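Local coordinates for predicted sugar phosphatases of the HAD superfamily (Cytophaga hutchinsonii, PDB 2HX1), which probably hydrolyses phosphate esters such as sugar phosphates, as a magnesium-binding member of the haloacid dehalogenase (HAD) superfamily, at residues L103-S108 and L138-G143; L120-I125 and L150-N155; V133-L138 and T161-V166; N155-R160 and S193-R198; V166-N171 and F199-K204. One frame throughout, in Å; residues are numbered along the deposited sequence. Where two conformers were deposited one is given.

Contact 1 of 5, residues L103-S108 and L138-G143. With EDO (1,2-ethanediol), chain N.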
# COMPACT_ATOMS: atom_id res chain seq x y z
N LEU A 103 -5.48 -20.14 -14.14
CA LEU A 103 -6.76 -19.52 -13.96
C LEU A 103 -7.16 -18.89 -15.29
O LEU A 103 -6.51 -17.97 -15.78
CB LEU A 103 -6.72 -18.48 -12.82
CG LEU A 103 -6.67 -18.99 -11.38
CD1 LEU A 103 -6.79 -17.82 -10.41
CD2 LEU A 103 -7.75 -20.07 -11.08
N GLY A 104 -8.21 -19.42 -15.90
CA GLY A 104 -8.65 -18.98 -17.23
C GLY A 104 -9.51 -20.02 -17.90
O GLY A 104 -10.08 -20.88 -17.23
N THR A 105 -9.60 -19.92 -19.24
CA THR A 105 -10.31 -20.86 -20.09
C THR A 105 -9.32 -21.83 -20.74
O THR A 105 -8.14 -21.53 -20.91
CB THR A 105 -11.08 -20.14 -21.24
OG1 THR A 105 -10.20 -19.24 -21.94
CG2 THR A 105 -12.30 -19.36 -20.72
N ALA A 106 -9.83 -22.99 -21.15
CA ALA A 106 -9.02 -23.96 -21.87
C ALA A 106 -8.39 -23.31 -23.10
O ALA A 106 -7.21 -23.54 -23.37
CB ALA A 106 -9.86 -25.20 -22.26
N ASN A 107 -9.15 -22.50 -23.84
CA ASN A 107 -8.63 -21.82 -25.02
C ASN A 107 -7.48 -20.85 -24.66
O ASN A 107 -6.49 -20.76 -25.37
CB ASN A 107 -9.77 -21.11 -25.77
CG ASN A 107 -10.82 -22.08 -26.35
OD1 ASN A 107 -10.61 -23.31 -26.43
ND2 ASN A 107 -11.97 -21.52 -26.77
N SER A 108 -7.60 -20.13 -23.54
CA SER A 108 -6.49 -19.27 -23.08
C SER A 108 -5.23 -20.07 -22.76
O SER A 108 -4.12 -19.58 -22.95
CB SER A 108 -6.90 -18.40 -21.87
OG SER A 108 -7.07 -19.13 -20.66
N LEU A 138 -1.94 -16.93 -14.44
CA LEU A 138 -3.24 -16.26 -14.54
C LEU A 138 -3.43 -15.72 -15.98
O LEU A 138 -2.63 -14.92 -16.47
CB LEU A 138 -3.35 -15.14 -13.48
CG LEU A 138 -4.08 -15.54 -12.19
CD1 LEU A 138 -3.50 -16.85 -11.67
CD2 LEU A 138 -3.99 -14.44 -11.14
N LEU A 139 -4.46 -16.22 -16.68
CA LEU A 139 -4.59 -15.99 -18.14
C LEU A 139 -5.86 -15.23 -18.54
O LEU A 139 -5.84 -14.45 -19.51
CB LEU A 139 -4.58 -17.32 -18.90
CG LEU A 139 -3.33 -18.19 -18.80
CD1 LEU A 139 -3.65 -19.55 -19.34
CD2 LEU A 139 -2.16 -17.56 -19.57
N ASP A 140 -6.96 -15.48 -17.83
CA ASP A 140 -8.26 -14.91 -18.19
C ASP A 140 -9.12 -14.84 -16.91
O ASP A 140 -9.04 -15.69 -16.06
CB ASP A 140 -8.92 -15.78 -19.27
CG ASP A 140 -10.04 -15.07 -20.02
OD1 ASP A 140 -11.05 -14.73 -19.40
OD2 ASP A 140 -9.92 -14.87 -21.25
N ASP A 141 -9.93 -13.78 -16.77
CA ASP A 141 -10.84 -13.65 -15.63
C ASP A 141 -12.02 -14.63 -15.71
O ASP A 141 -12.63 -14.98 -14.68
CB ASP A 141 -11.35 -12.21 -15.51
CG ASP A 141 -12.12 -11.76 -16.75
OD1 ASP A 141 -11.46 -11.58 -17.78
OD2 ASP A 141 -13.36 -11.60 -16.68
N GLU A 142 -12.32 -15.11 -16.91
CA GLU A 142 -13.42 -16.06 -17.11
C GLU A 142 -12.93 -17.50 -17.13
O GLU A 142 -11.76 -17.75 -17.34
CB GLU A 142 -14.15 -15.76 -18.41
CG GLU A 142 -14.91 -14.47 -18.36
CD GLU A 142 -15.59 -14.12 -19.68
OE1 GLU A 142 -15.06 -14.47 -20.76
OE2 GLU A 142 -16.65 -13.47 -19.62
N GLY A 143 -13.85 -18.45 -16.92
CA GLY A 143 -13.57 -19.86 -17.15
C GLY A 143 -13.46 -20.68 -15.89
O GLY A 143 -13.22 -21.88 -15.95
C1 EDO N . -14.11 -11.82 -22.32
O1 EDO N . -14.25 -10.62 -21.55
C2 EDO N . -12.78 -12.48 -22.00
O2 EDO N . -12.26 -12.04 -20.73
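L138 lies alongside L103, side chains pointing the same way, with CD1 of L138 against CD1 of L103 at 3.7 Å; two leucines fill this apolar face. The strand ends at the L103 carbonyl, whose O takes two donors: L139 N at 2.8 Å, nearly along the C=O axis, and D140 N at 3.3 Å, on a lone pair. L139 CB rests on S108 OG, a hydroxyl that donates to T105 O, while T105 OG1 caps the helix by accepting from S108 N. D140 sends CG anti to its backbone N (chi1 -161°), so that OD1 accepts from E142 N at 2.8 Å on its anti lone pair; an ethanediol also donates to OD1. An alanine at D140 removes this acceptor and would probably loosen the Asx turn it closes on E142 N. E142 O faces the G104 backbone, and at G143 a CB would collide with G104 O. Asx turn and helix N-cap thus sit together at the C-terminal ends of two neighbouring parallel strands of an alpha/beta fold.

Contact 2 of 5, residues L120-I125 and L150-N155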
# COMPACT_ATOMS: atom_id res chain seq x y z
N LEU A 120 -3.10 -27.65 -16.44
CA LEU A 120 -4.38 -27.97 -15.75
C LEU A 120 -4.97 -26.73 -15.04
O LEU A 120 -4.23 -25.94 -14.45
CB LEU A 120 -4.19 -29.06 -14.69
CG LEU A 120 -4.03 -30.53 -15.11
CD1 LEU A 120 -3.54 -31.34 -13.92
CD2 LEU A 120 -5.33 -31.11 -15.61
N PRO A 121 -6.30 -26.61 -15.04
CA PRO A 121 -6.88 -25.50 -14.31
C PRO A 121 -6.66 -25.70 -12.82
O PRO A 121 -6.60 -26.85 -12.35
CB PRO A 121 -8.37 -25.61 -14.64
CG PRO A 121 -8.57 -27.04 -14.94
CD PRO A 121 -7.32 -27.47 -15.65
N VAL A 122 -6.56 -24.61 -12.07
CA VAL A 122 -6.46 -24.71 -10.60
C VAL A 122 -7.54 -25.64 -10.02
O VAL A 122 -7.26 -26.37 -9.07
CB VAL A 122 -6.48 -23.31 -9.91
CG1 VAL A 122 -6.70 -23.45 -8.40
CG2 VAL A 122 -5.15 -22.56 -10.17
N SER A 123 -8.72 -25.67 -10.62
CA SER A 123 -9.81 -26.53 -10.17
C SER A 123 -9.50 -28.02 -10.17
O SER A 123 -10.11 -28.78 -9.42
CB SER A 123 -11.01 -26.36 -11.10
OG SER A 123 -10.65 -26.77 -12.40
N ALA A 124 -8.56 -28.44 -11.02
CA ALA A 124 -8.17 -29.86 -11.12
C ALA A 124 -6.95 -30.20 -10.29
O ALA A 124 -6.34 -31.27 -10.49
CB ALA A 124 -7.93 -30.25 -12.58
N ILE A 125 -6.58 -29.30 -9.37
CA ILE A 125 -5.44 -29.54 -8.51
C ILE A 125 -5.95 -29.94 -7.13
O ILE A 125 -6.87 -29.31 -6.60
CB ILE A 125 -4.55 -28.30 -8.33
CG1 ILE A 125 -4.04 -27.81 -9.68
CG2 ILE A 125 -3.37 -28.62 -7.37
CD1 ILE A 125 -3.19 -28.80 -10.42
N LEU A 150 -10.22 -19.06 -6.42
CA LEU A 150 -9.40 -18.04 -5.75
C LEU A 150 -8.92 -18.52 -4.39
O LEU A 150 -7.75 -18.32 -4.01
CB LEU A 150 -10.16 -16.72 -5.57
CG LEU A 150 -10.48 -16.10 -6.94
CD1 LEU A 150 -11.14 -14.78 -6.78
CD2 LEU A 150 -9.21 -15.98 -7.83
N ASN A 151 -9.83 -19.12 -3.64
CA ASN A 151 -9.47 -19.84 -2.43
C ASN A 151 -8.43 -20.91 -2.70
O ASN A 151 -7.41 -20.96 -1.99
CB ASN A 151 -10.69 -20.41 -1.73
CG ASN A 151 -11.35 -19.40 -0.83
OD1 ASN A 151 -10.75 -18.95 0.15
ND2 ASN A 151 -12.61 -19.05 -1.12
N LYS A 152 -8.64 -21.76 -3.71
CA LYS A 152 -7.63 -22.81 -3.99
C LYS A 152 -6.28 -22.20 -4.39
O LYS A 152 -5.26 -22.74 -4.06
CB LYS A 152 -8.08 -23.76 -5.12
CG LYS A 152 -9.02 -24.89 -4.71
CD LYS A 152 -9.26 -25.91 -5.88
CE LYS A 152 -9.20 -27.38 -5.38
NZ LYS A 152 -9.85 -28.41 -6.28
N THR A 153 -6.28 -21.08 -5.11
CA THR A 153 -5.02 -20.43 -5.53
C THR A 153 -4.26 -19.86 -4.33
O THR A 153 -3.04 -20.02 -4.21
CB THR A 153 -5.28 -19.31 -6.54
OG1 THR A 153 -5.89 -19.88 -7.69
CG2 THR A 153 -3.98 -18.60 -6.97
N VAL A 154 -4.99 -19.26 -3.40
CA VAL A 154 -4.37 -18.83 -2.15
C VAL A 154 -3.67 -20.02 -1.49
O VAL A 154 -2.48 -19.93 -1.14
CB VAL A 154 -5.37 -18.11 -1.20
CG1 VAL A 154 -4.85 -18.00 0.26
CG2 VAL A 154 -5.68 -16.73 -1.73
N ASN A 155 -4.37 -21.14 -1.35
CA ASN A 155 -3.79 -22.29 -0.69
C ASN A 155 -2.65 -22.95 -1.50
O ASN A 155 -1.68 -23.43 -0.91
CB ASN A 155 -4.87 -23.29 -0.36
CG ASN A 155 -5.75 -22.81 0.78
OD1 ASN A 155 -5.24 -22.54 1.88
ND2 ASN A 155 -7.05 -22.67 0.52
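K152 NZ is gripped by two backbone carbonyls, both through weak hydrogen bonds: S123 O at 3.2 Å and I125 O at 3.1 Å. Lysine suits the place because its chain, bent at chi3 (137°), can leave the helix and carry an ammonium over the short 3-10 turn at V122 and S123. That turn is itself fixed by A124 N on P121 O and I125 N on V122 O. Nearer the helix, K152 CB meets V122 CG1 at 3.6 Å as the two side chains run antiparallel. V122, with CG1 anti to its backbone N, sets both methyls 3.7 Å from T153 OG1, an atom hydrogen-bonded to D149 O of its own helix. An alanine at K152 removes both carbonyl bonds and would probably leave the turn less firmly held to the helix. Helix 146-159 thereby covers the turn that follows strand 117-121, with V122 and T153 both packed on L103 and L136 of strands 98-103 and 133-138, while V154 packs on V180 of the second subunit.

Contact 3 of 5, residues V133-L138 and T161-V166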
# COMPACT_ATOMS: atom_id res chain seq x y z
N VAL A 133 2.85 -29.58 -9.22
CA VAL A 133 2.55 -28.27 -9.78
C VAL A 133 3.77 -27.39 -9.60
O VAL A 133 4.15 -27.06 -8.49
CB VAL A 133 1.34 -27.58 -9.15
CG1 VAL A 133 1.18 -26.16 -9.70
CG2 VAL A 133 0.07 -28.36 -9.40
N ASN A 134 4.35 -26.95 -10.73
CA ASN A 134 5.63 -26.23 -10.72
C ASN A 134 5.49 -24.77 -11.10
O ASN A 134 6.46 -24.01 -11.04
CB ASN A 134 6.60 -26.94 -11.65
CG ASN A 134 6.91 -28.35 -11.19
OD1 ASN A 134 6.82 -28.66 -10.00
ND2 ASN A 134 7.25 -29.21 -12.12
N ALA A 135 4.29 -24.36 -11.49
CA ALA A 135 4.01 -22.94 -11.75
C ALA A 135 2.51 -22.69 -11.78
O ALA A 135 1.70 -23.61 -12.00
CB ALA A 135 4.68 -22.45 -13.09
N LEU A 136 2.15 -21.44 -11.59
CA LEU A 136 0.78 -20.99 -11.71
C LEU A 136 0.75 -19.84 -12.71
O LEU A 136 1.52 -18.89 -12.56
CB LEU A 136 0.26 -20.49 -10.36
CG LEU A 136 -1.05 -19.70 -10.37
CD1 LEU A 136 -2.20 -20.64 -10.78
CD2 LEU A 136 -1.29 -19.04 -9.01
N VAL A 137 -0.13 -19.91 -13.70
CA VAL A 137 -0.37 -18.75 -14.60
C VAL A 137 -1.79 -18.24 -14.55
O VAL A 137 -2.73 -19.02 -14.58
CB VAL A 137 0.04 -19.06 -16.04
CG1 VAL A 137 1.49 -19.37 -16.05
CG2 VAL A 137 -0.73 -20.26 -16.60
N LEU A 138 -1.94 -16.93 -14.44
CA LEU A 138 -3.24 -16.26 -14.54
C LEU A 138 -3.43 -15.72 -15.98
O LEU A 138 -2.63 -14.92 -16.47
CB LEU A 138 -3.35 -15.14 -13.48
CG LEU A 138 -4.08 -15.54 -12.19
CD1 LEU A 138 -3.50 -16.85 -11.67
CD2 LEU A 138 -3.99 -14.44 -11.14
N THR A 161 6.18 -23.66 -3.47
CA THR A 161 7.15 -22.60 -3.69
C THR A 161 7.40 -22.54 -5.19
O THR A 161 8.30 -23.17 -5.70
CB THR A 161 8.40 -22.85 -2.84
OG1 THR A 161 7.99 -22.89 -1.48
CG2 THR A 161 9.47 -21.74 -3.02
N ILE A 162 6.53 -21.81 -5.90
CA ILE A 162 6.51 -21.82 -7.36
C ILE A 162 6.28 -20.39 -7.88
O ILE A 162 5.69 -19.57 -7.19
CB ILE A 162 5.38 -22.78 -7.93
CG1 ILE A 162 4.00 -22.27 -7.50
CG2 ILE A 162 5.64 -24.22 -7.53
CD1 ILE A 162 2.83 -23.16 -7.79
N PRO A 163 6.71 -20.10 -9.12
CA PRO A 163 6.38 -18.79 -9.68
C PRO A 163 4.88 -18.63 -9.98
O PRO A 163 4.24 -19.55 -10.49
CB PRO A 163 7.20 -18.75 -10.97
CG PRO A 163 7.35 -20.14 -11.36
CD PRO A 163 7.50 -20.90 -10.06
N ALA A 164 4.33 -17.48 -9.61
CA ALA A 164 2.99 -17.08 -10.00
C ALA A 164 3.14 -15.96 -11.03
O ALA A 164 3.78 -14.93 -10.73
CB ALA A 164 2.18 -16.62 -8.79
N ILE A 165 2.60 -16.18 -12.23
CA ILE A 165 2.79 -15.29 -13.40
C ILE A 165 1.44 -14.71 -13.89
O ILE A 165 0.43 -15.43 -14.00
CB ILE A 165 3.47 -16.08 -14.57
CG1 ILE A 165 4.82 -16.65 -14.15
CG2 ILE A 165 3.73 -15.22 -15.83
CD1 ILE A 165 5.30 -17.72 -15.09
N VAL A 166 1.41 -13.43 -14.22
CA VAL A 166 0.26 -12.84 -14.89
C VAL A 166 0.75 -11.77 -15.87
O VAL A 166 1.79 -11.17 -15.65
CB VAL A 166 -0.75 -12.21 -13.83
CG1 VAL A 166 -0.12 -11.02 -13.07
CG2 VAL A 166 -2.09 -11.80 -14.49
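Three backbone hydrogen bonds, all nearly along their C=O axes, zip the strands in parallel: L136 N to P163 O at 3.0 Å, I165 N to L136 O at 2.9 Å and L138 N to I165 O at 2.8 Å. P163, lacking an N-H, suits the start of the pairing, using its carbonyl alone; its ring lays CD 3.4 Å from N134 O and CG against A135 CB. I162 puts CG1 in the crowded position between backbone N and carbonyl carbon (chi1 63°), so that its CD1 meets V133 CG1 at a slant, 3.9 Å away. V137 and I165 project in parallel, and on the other face V166 CG2 meets L138 CB at 3.7 Å. In the second shell, L157 of the connecting helix 146-159 packs on L136, I162 and A164, while R160 NH2 holds V133 O and R198 NH1 holds I162 O. No side-chain polar bond spans the strands: backbone bonds set the register of this beta-alpha-beta unit, and aliphatic side chains pack on both faces.

Contact 4 of 5, residues N155-R160 and S193-R198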
# COMPACT_ATOMS: atom_id res chain seq x y z
N ASN A 155 -4.37 -21.14 -1.35
CA ASN A 155 -3.79 -22.29 -0.69
C ASN A 155 -2.65 -22.95 -1.50
O ASN A 155 -1.68 -23.43 -0.91
CB ASN A 155 -4.87 -23.29 -0.36
CG ASN A 155 -5.75 -22.81 0.78
OD1 ASN A 155 -5.24 -22.54 1.88
ND2 ASN A 155 -7.05 -22.67 0.52
N LEU A 156 -2.78 -22.96 -2.83
CA LEU A 156 -1.75 -23.51 -3.70
C LEU A 156 -0.43 -22.78 -3.49
O LEU A 156 0.63 -23.42 -3.40
CB LEU A 156 -2.16 -23.36 -5.15
CG LEU A 156 -1.12 -23.80 -6.19
CD1 LEU A 156 -0.73 -25.29 -6.01
CD2 LEU A 156 -1.72 -23.53 -7.56
N LEU A 157 -0.51 -21.46 -3.41
CA LEU A 157 0.67 -20.63 -3.28
C LEU A 157 1.25 -20.61 -1.85
O LEU A 157 2.42 -20.31 -1.65
CB LEU A 157 0.33 -19.20 -3.72
CG LEU A 157 0.05 -19.03 -5.22
CD1 LEU A 157 -0.32 -17.58 -5.52
CD2 LEU A 157 1.24 -19.54 -6.06
N ARG A 158 0.39 -20.85 -0.86
CA ARG A 158 0.84 -21.07 0.51
C ARG A 158 1.58 -22.40 0.62
O ARG A 158 2.46 -22.53 1.46
CB ARG A 158 -0.35 -21.10 1.47
CG ARG A 158 -0.96 -19.69 1.74
CD ARG A 158 -2.25 -19.72 2.60
NE ARG A 158 -1.98 -20.24 3.95
CZ ARG A 158 -2.19 -21.50 4.34
NH1 ARG A 158 -2.71 -22.41 3.50
NH2 ARG A 158 -1.87 -21.85 5.58
N LYS A 159 1.24 -23.38 -0.23
CA LYS A 159 1.79 -24.73 -0.12
C LYS A 159 2.89 -25.03 -1.11
O LYS A 159 3.66 -25.97 -0.88
CB LYS A 159 0.70 -25.78 -0.32
CG LYS A 159 -0.38 -25.81 0.75
CD LYS A 159 -1.51 -26.66 0.27
CE LYS A 159 -2.51 -26.96 1.36
NZ LYS A 159 -3.71 -27.67 0.79
N ARG A 160 2.97 -24.30 -2.22
CA ARG A 160 3.97 -24.61 -3.24
C ARG A 160 4.89 -23.42 -3.50
O ARG A 160 4.43 -22.29 -3.72
CB ARG A 160 3.31 -25.08 -4.55
CG ARG A 160 2.59 -26.43 -4.41
CD ARG A 160 3.57 -27.60 -4.31
NE ARG A 160 4.31 -27.78 -5.56
CZ ARG A 160 5.52 -28.31 -5.65
NH1 ARG A 160 6.14 -28.74 -4.56
NH2 ARG A 160 6.13 -28.43 -6.81
N SER A 193 -3.57 -8.77 -2.52
CA SER A 193 -4.06 -8.03 -1.34
C SER A 193 -4.19 -8.94 -0.11
O SER A 193 -4.13 -8.46 1.00
CB SER A 193 -5.39 -7.31 -1.64
OG SER A 193 -6.48 -8.22 -1.70
N ILE A 194 -4.33 -10.24 -0.33
CA ILE A 194 -4.40 -11.27 0.73
C ILE A 194 -3.00 -11.81 1.05
O ILE A 194 -2.61 -11.89 2.20
CB ILE A 194 -5.31 -12.48 0.24
CG1 ILE A 194 -6.73 -12.03 -0.12
CG2 ILE A 194 -5.42 -13.60 1.28
CD1 ILE A 194 -7.40 -11.14 0.91
N LEU A 195 -2.25 -12.18 0.03
CA LEU A 195 -0.97 -12.88 0.19
C LEU A 195 0.23 -11.96 0.32
O LEU A 195 1.30 -12.42 0.72
CB LEU A 195 -0.71 -13.81 -1.02
CG LEU A 195 -1.48 -15.13 -1.09
CD1 LEU A 195 -1.10 -15.93 -2.36
CD2 LEU A 195 -1.23 -15.94 0.15
N GLY A 196 0.09 -10.70 -0.06
CA GLY A 196 1.26 -9.84 -0.36
C GLY A 196 1.66 -9.91 -1.83
O GLY A 196 1.09 -10.66 -2.62
N ARG A 197 2.63 -9.10 -2.23
CA ARG A 197 3.15 -9.14 -3.61
C ARG A 197 3.77 -10.50 -3.87
O ARG A 197 4.48 -11.06 -3.03
CB ARG A 197 4.21 -8.06 -3.81
CG ARG A 197 4.89 -8.09 -5.18
CD ARG A 197 5.46 -6.72 -5.55
NE ARG A 197 6.51 -6.30 -4.63
CZ ARG A 197 7.82 -6.42 -4.84
NH1 ARG A 197 8.28 -6.97 -5.97
NH2 ARG A 197 8.69 -5.99 -3.92
N ARG A 198 3.52 -11.03 -5.05
CA ARG A 198 3.75 -12.45 -5.26
C ARG A 198 3.76 -12.86 -6.74
O ARG A 198 4.25 -13.94 -7.06
CB ARG A 198 2.69 -13.26 -4.47
CG ARG A 198 2.77 -14.81 -4.60
CD ARG A 198 3.91 -15.38 -3.80
NE ARG A 198 3.90 -16.84 -3.73
CZ ARG A 198 4.34 -17.65 -4.68
NH1 ARG A 198 4.79 -17.15 -5.81
NH2 ARG A 198 4.30 -18.97 -4.51
O HOH W 1 3.07 -16.99 -0.89
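Two helix ends come together here, their CA atoms nearest at R158 and L195, 8.4 Å apart, with R160 and G196 the first residues to leave helical angles and G196 doing so at positive phi (91°), which a glycine tolerates best. L157 carries the packing. L157 CD1 meets L195 CD1 at 3.6 Å, the two leucines crossing at about a right angle, while L195 CD2 reaches R158 CG at 4.1 Å; leucine suits both places because each branch can serve a different neighbour. The other L157 methyl, CD2, lies over one face of the R198 guanidinium, toward its rim and 3.5 Å from NH2. R198 gets there with CG anti to its backbone N (chi1 179°) and a bend at chi2 (75°), which turns the flat group edge-on to L157 O and to R160 O just beyond the helix end. In that plane R198 NE donates to a water at 3.0 Å, which makes a weak bond back to L157 O. NH1 is held by I162 O. These carbonyls, close to a helix C terminus, would probably stabilise the positive charge. Helix 184-195 is thus joined to helix 146-159 over strand 164-167, where L157 and R198 both touch A164; R158 NH1 turns to T178 O of the second subunit, and R198 packs on S268 of the third.

Contact 5 of 5, residues V166-N171 and F199-K204. With EDO (1,2-ethanediol), chain M.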
# COMPACT_ATOMS: atom_id res chain seq x y z
N VAL A 166 1.41 -13.43 -14.22
CA VAL A 166 0.26 -12.84 -14.89
C VAL A 166 0.75 -11.77 -15.87
O VAL A 166 1.79 -11.17 -15.65
CB VAL A 166 -0.75 -12.21 -13.83
CG1 VAL A 166 -0.12 -11.02 -13.07
CG2 VAL A 166 -2.09 -11.80 -14.49
N ALA A 167 -0.01 -11.53 -16.94
CA ALA A 167 0.16 -10.34 -17.81
C ALA A 167 -0.23 -9.10 -17.02
O ALA A 167 -1.23 -9.10 -16.30
CB ALA A 167 -0.74 -10.44 -19.03
N ASN A 168 0.54 -8.03 -17.18
CA ASN A 168 0.34 -6.81 -16.41
C ASN A 168 -0.80 -5.99 -16.98
O ASN A 168 -0.61 -4.85 -17.41
CB ASN A 168 1.62 -5.98 -16.41
CG ASN A 168 1.59 -4.89 -15.37
OD1 ASN A 168 1.14 -5.12 -14.26
ND2 ASN A 168 2.06 -3.70 -15.72
N THR A 169 -2.01 -6.55 -16.97
CA THR A 169 -3.13 -5.85 -17.57
C THR A 169 -3.59 -4.79 -16.56
O THR A 169 -3.15 -4.78 -15.39
CB THR A 169 -4.30 -6.80 -17.93
OG1 THR A 169 -5.02 -7.17 -16.75
CG2 THR A 169 -3.81 -8.09 -18.67
N ASP A 170 -4.45 -3.90 -17.02
CA ASP A 170 -5.12 -2.98 -16.13
C ASP A 170 -5.92 -3.84 -15.16
O ASP A 170 -6.23 -4.98 -15.47
CB ASP A 170 -6.06 -2.05 -16.94
CG ASP A 170 -5.31 -1.19 -18.00
OD1 ASP A 170 -4.24 -0.61 -17.66
OD2 ASP A 170 -5.82 -1.06 -19.15
N ASN A 171 -6.23 -3.31 -13.98
CA ASN A 171 -7.05 -4.04 -13.01
C ASN A 171 -8.46 -4.26 -13.46
O ASN A 171 -9.07 -5.20 -13.02
CB ASN A 171 -7.11 -3.32 -11.68
CG ASN A 171 -5.87 -3.44 -10.92
OD1 ASN A 171 -5.16 -4.45 -11.02
ND2 ASN A 171 -5.56 -2.42 -10.12
N PHE A 199 3.20 -12.01 -7.62
CA PHE A 199 3.17 -12.29 -9.06
C PHE A 199 4.32 -11.65 -9.79
O PHE A 199 4.68 -10.50 -9.53
CB PHE A 199 1.84 -11.88 -9.70
CG PHE A 199 0.74 -12.83 -9.38
CD1 PHE A 199 0.12 -12.79 -8.13
CD2 PHE A 199 0.35 -13.77 -10.28
CE1 PHE A 199 -0.88 -13.69 -7.81
CE2 PHE A 199 -0.65 -14.71 -9.97
CZ PHE A 199 -1.27 -14.66 -8.74
N ILE A 200 4.95 -12.46 -10.63
CA ILE A 200 5.81 -11.97 -11.70
C ILE A 200 4.87 -11.44 -12.77
O ILE A 200 4.00 -12.17 -13.28
CB ILE A 200 6.65 -13.09 -12.35
CG1 ILE A 200 7.59 -13.77 -11.32
CG2 ILE A 200 7.49 -12.49 -13.50
CD1 ILE A 200 7.79 -15.27 -11.50
N ARG A 201 5.02 -10.16 -13.08
CA ARG A 201 4.19 -9.51 -14.07
C ARG A 201 4.97 -9.22 -15.36
O ARG A 201 6.02 -8.62 -15.31
CB ARG A 201 3.66 -8.21 -13.47
CG ARG A 201 2.51 -8.45 -12.46
CD ARG A 201 2.16 -7.22 -11.68
NE ARG A 201 1.05 -7.50 -10.76
CZ ARG A 201 -0.24 -7.27 -11.01
NH1 ARG A 201 -0.64 -6.75 -12.16
NH2 ARG A 201 -1.15 -7.57 -10.07
N PHE A 202 4.43 -9.63 -16.50
CA PHE A 202 5.10 -9.44 -17.80
C PHE A 202 4.33 -8.44 -18.61
O PHE A 202 3.09 -8.39 -18.56
CB PHE A 202 5.17 -10.76 -18.57
CG PHE A 202 6.13 -11.79 -17.97
CD1 PHE A 202 7.45 -11.45 -17.70
CD2 PHE A 202 5.71 -13.08 -17.72
CE1 PHE A 202 8.34 -12.39 -17.18
CE2 PHE A 202 6.60 -14.03 -17.20
CZ PHE A 202 7.91 -13.67 -16.93
N GLY A 203 5.08 -7.64 -19.35
CA GLY A 203 4.51 -6.69 -20.28
C GLY A 203 4.79 -5.29 -19.85
O GLY A 203 5.47 -5.06 -18.84
N LYS A 204 4.21 -4.35 -20.60
CA LYS A 204 4.38 -2.93 -20.35
C LYS A 204 4.00 -2.66 -18.90
O LYS A 204 3.01 -3.21 -18.43
CB LYS A 204 3.48 -2.10 -21.29
CG LYS A 204 3.64 -2.43 -22.81
CD LYS A 204 2.57 -1.74 -23.65
CE LYS A 204 1.20 -2.38 -23.50
NZ LYS A 204 0.25 -1.87 -24.51
C1 EDO M . 7.67 -10.34 -7.35
O1 EDO M . 6.88 -9.59 -8.28
C2 EDO M . 7.26 -11.81 -7.39
O2 EDO M . 7.12 -12.30 -6.06
O HOH W 2 -3.17 -5.44 -12.95
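Parallel pairing of strand 164-167 with strand 199-202, the last in its sheet within the chain, leads here into the loop that carries K204, probably the lysine of HAD motif III: its NZ forms salt bridges to D238 and to the magnesium ligand D20. V166 N donates to I200 O at 3.0 Å, F202 N to V166 O at 3.2 Å and N168 N to F202 O at 2.9 Å. N168, the centre of an inverse gamma turn, extends the pairing with its side chain. With CG anti to the backbone N (chi1 -166°), N168 ND2 gives a nearly straight bond (176°), in its amide plane, to a lone pair of K204 O at 2.9 Å, and N168 OD1 accepts from R201 NH1 at 3.2 Å. An asparagine suits because it offers both donor and acceptor. Amide and guanidinium planes stand 87° apart. R201, extended from CG to NE, runs beside V166, whose CG1 lies over the centre of one guanidinium face and also meets F199 CD2 at 3.9 Å. A water bound to T169 O and N171 OD1 takes a further bond from R201 NH1, and E192 forms a salt bridge with NH2. Helix 184-195 covers the V166 and R201 face through A188; on the other face F202 packs against I86 and Y90 of helix 83-94, and K244 of the third subunit reaches R201 O.

From the N terminus, contact 1 joins the end of strand 98-103 to the end of strand 133-138, and its loop is crossed by contacts 2 and 3. Contact 2 brings helix 146-159 back over the turn that follows strand 117-121; contact 3, crossing it, closes the beta-alpha-beta unit around that helix. Contact 4 starts within the loop of contact 3 and crosses it, tying helix 146-159 to helix 184-195. Contact 5 crosses contact 4 and adds strand 199-202 to the sheet; it follows contact 3 in series and shares V166 with it. None nests wholly within another. L138 links contacts 1 and 3, while contacts 2 and 4 share helix 146-159, meeting in sequence at N155.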